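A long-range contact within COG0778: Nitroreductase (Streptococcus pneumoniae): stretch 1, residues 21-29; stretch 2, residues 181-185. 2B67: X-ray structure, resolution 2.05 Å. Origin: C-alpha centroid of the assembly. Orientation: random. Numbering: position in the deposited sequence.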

# COMPACT_ATOMS: atom_id res chain seq x y z
N ASP A 21 0.57 28.70 -2.81
CA ASP A 21 -0.70 29.03 -3.45
C ASP A 21 -0.76 28.65 -4.93
O ASP A 21 -1.75 28.95 -5.60
CB ASP A 21 -0.99 30.53 -3.27
CG ASP A 21 -0.96 30.94 -1.82
OD1 ASP A 21 -1.83 30.44 -1.07
OD2 ASP A 21 -0.05 31.71 -1.41
N LYS A 22 0.29 28.00 -5.44
CA LYS A 22 0.28 27.53 -6.83
C LYS A 22 -0.89 26.56 -7.05
O LYS A 22 -1.14 25.64 -6.25
CB LYS A 22 1.61 26.84 -7.21
CG LYS A 22 1.64 26.37 -8.69
CD LYS A 22 2.98 25.77 -9.10
CE LYS A 22 2.92 25.21 -10.50
NZ LYS A 22 4.19 24.49 -10.84
N LEU A 23 -1.57 26.77 -8.18
CA LEU A 23 -2.75 26.05 -8.53
C LEU A 23 -2.37 24.61 -8.96
O LEU A 23 -1.31 24.40 -9.54
CB LEU A 23 -3.48 26.80 -9.66
CG LEU A 23 -4.02 28.23 -9.40
CD1 LEU A 23 -4.71 28.75 -10.64
CD2 LEU A 23 -5.00 28.22 -8.22
N VAL A 24 -3.21 23.63 -8.62
CA VAL A 24 -2.95 22.26 -9.03
C VAL A 24 -3.89 21.93 -10.17
O VAL A 24 -5.09 21.89 -9.98
CB VAL A 24 -3.14 21.24 -7.85
CG1 VAL A 24 -3.05 19.79 -8.40
CG2 VAL A 24 -2.11 21.48 -6.76
N ASP A 25 -3.32 21.69 -11.35
CA ASP A 25 -4.04 21.45 -12.62
C ASP A 25 -4.79 20.12 -12.53
O ASP A 25 -4.16 19.10 -12.30
CB ASP A 25 -2.98 21.39 -13.73
CG ASP A 25 -3.56 21.46 -15.15
OD1 ASP A 25 -4.74 21.16 -15.40
OD2 ASP A 25 -2.77 21.80 -16.05
N PRO A 26 -6.15 20.14 -12.65
CA PRO A 26 -6.91 18.88 -12.69
C PRO A 26 -6.46 17.87 -13.74
O PRO A 26 -6.67 16.69 -13.53
CB PRO A 26 -8.36 19.32 -12.93
CG PRO A 26 -8.28 20.78 -13.34
CD PRO A 26 -7.03 21.32 -12.72
N LYS A 27 -5.83 18.31 -14.83
CA LYS A 27 -5.22 17.36 -15.78
C LYS A 27 -4.10 16.53 -15.13
O LYS A 27 -3.99 15.33 -15.37
CB LYS A 27 -4.70 18.04 -17.07
CG LYS A 27 -5.70 19.01 -17.75
CD LYS A 27 -6.98 18.33 -18.27
CE LYS A 27 -7.08 18.35 -19.82
NZ LYS A 27 -7.93 19.47 -20.36
N ASP A 28 -3.26 17.17 -14.30
CA ASP A 28 -2.22 16.45 -13.55
C ASP A 28 -2.78 15.49 -12.51
O ASP A 28 -2.24 14.41 -12.34
CB ASP A 28 -1.23 17.41 -12.89
CG ASP A 28 -0.41 18.21 -13.91
OD1 ASP A 28 -0.25 17.73 -15.06
OD2 ASP A 28 0.06 19.32 -13.55
N VAL A 29 -3.84 15.89 -11.79
CA VAL A 29 -4.45 15.01 -10.81
C VAL A 29 -5.02 13.76 -11.46
O VAL A 29 -4.74 12.65 -11.02
CB VAL A 29 -5.51 15.71 -9.95
CG1 VAL A 29 -6.19 14.71 -9.01
CG2 VAL A 29 -4.84 16.80 -9.13
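Stretch 2, residues 181-185: TVGYT

Stretch 2 opens with the last residues of a β-strand, 181-183, which begins earlier in the chain, and continues as extended loop through Tyr184 and Thr185. It lies against the loop of stretch 1 that leads into a helix beginning at Pro26. The register is antiparallel in sense: Lys22 pairs with Tyr184, their CA atoms 6.6 Å apart, and Val24 with Gly183, CA to CA 6.4 Å. At this spacing no direct hydrogen bond joins the two segments. Side-chain packing and two bridging waters hold them together instead, with 300 Å² buried over both sides.

Tyr184 dominates the contact. Its backbone is extended (phi/psi -86/144), its CA-to-CB bond points toward stretch 1, and its m rotamer with chi2 of 93° carries the ring along the loop. Lys22, also extended (-59/136) and also directed toward its partner, covers one face of that ring. All four of its chi angles are t, so the aliphatic chain is fully stretched and both its methylene groups and its ammonium group can use the same aromatic surface. CD lies 3.6 Å from Tyr184 CE1 and at the same distance from the ring centroid, 14° off the normal, a CH-π contact; NZ is 4.0 Å from the centroid and 30° off the normal, a cation-π interaction.

The next residue, Leu23, turns its side chain away and contributes mainly its carbonyl: Leu23 O approaches the ring edge, 3.5 Å from Tyr184 CE1. Val24, in the t rotamer, points sideways and fills the space between the tyrosine and the strand. Its CG2 is 4.0 Å from Tyr184 CE1 and 3.9 Å from Gly183 CA, while its CG1 meets CG1 of Val182, also t, at 4.4 Å. Gly183 has nearly fully extended torsions (176/173), and its CA lies against Val24 CG2. Thr181 lies beyond the reach of stretch 1.

The two waters complete the polar side of the contact. Water 1 joins the backbones where they are too far apart to bond directly, donating to Lys22 O (2.8 Å from its oxygen) and accepting from Tyr184 N at 2.9 Å from its oxygen. Water 2 serves the far end of the ring: its oxygen lies 2.7 Å from Tyr184 OH and 2.7 Å from Asp28 OD2, to which it donates, and it accepts from Asp25 N at 3.1 Å. It thus links the hydroxyl to the carboxylate, whose OD2 remains 4.4 Å from Tyr184 OH. The CA-to-CB bond of Asp28 points toward stretch 2, and its m rotamer (chi1 -65°) places OD2 at the water.

Asp25 has a different task. Its t side chain leads away from stretch 2 and caps the helix, with OD1 accepting from Lys27 N at 3.1 Å. Its carbonyl O accepts from Val29 N at 3.3 Å, tying the first helical turn to the cap.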

# COMPACT_ATOMS: atom_id res chain seq x y z
N THR A 181 -3.65 14.94 0.95
CA THR A 181 -3.58 16.34 0.55
C THR A 181 -2.64 16.49 -0.63
O THR A 181 -1.64 15.79 -0.73
CB THR A 181 -3.12 17.24 1.68
OG1 THR A 181 -1.89 16.72 2.22
CG2 THR A 181 -4.25 17.31 2.78
N VAL A 182 -2.96 17.43 -1.52
CA VAL A 182 -2.18 17.59 -2.75
C VAL A 182 -1.86 19.05 -2.98
O VAL A 182 -2.74 19.90 -2.89
CB VAL A 182 -2.91 16.99 -3.97
CG1 VAL A 182 -1.98 17.04 -5.19
CG2 VAL A 182 -3.28 15.50 -3.67
N GLY A 183 -0.59 19.34 -3.20
CA GLY A 183 -0.18 20.70 -3.45
C GLY A 183 1.30 20.83 -3.60
O GLY A 183 2.07 19.90 -3.35
N TYR A 184 1.73 22.03 -3.98
CA TYR A 184 3.14 22.33 -4.05
C TYR A 184 3.63 22.78 -2.70
O TYR A 184 2.91 23.47 -1.97
CB TYR A 184 3.36 23.40 -5.11
CG TYR A 184 3.00 22.90 -6.48
CD1 TYR A 184 1.72 23.10 -7.01
CD2 TYR A 184 3.93 22.18 -7.24
CE1 TYR A 184 1.40 22.64 -8.29
CE2 TYR A 184 3.61 21.72 -8.51
CZ TYR A 184 2.35 21.95 -9.03
OH TYR A 184 2.02 21.48 -10.29
N THR A 185 4.86 22.40 -2.36
CA THR A 185 5.42 22.55 -1.02
C THR A 185 6.11 23.88 -0.78
O THR A 185 6.96 24.30 -1.57
CB THR A 185 6.48 21.51 -0.78
OG1 THR A 185 6.00 20.23 -1.22
CG2 THR A 185 6.89 21.49 0.71
O HOH W 1 -0.09 24.30 -4.09
O HOH W 2 -0.34 21.03 -11.46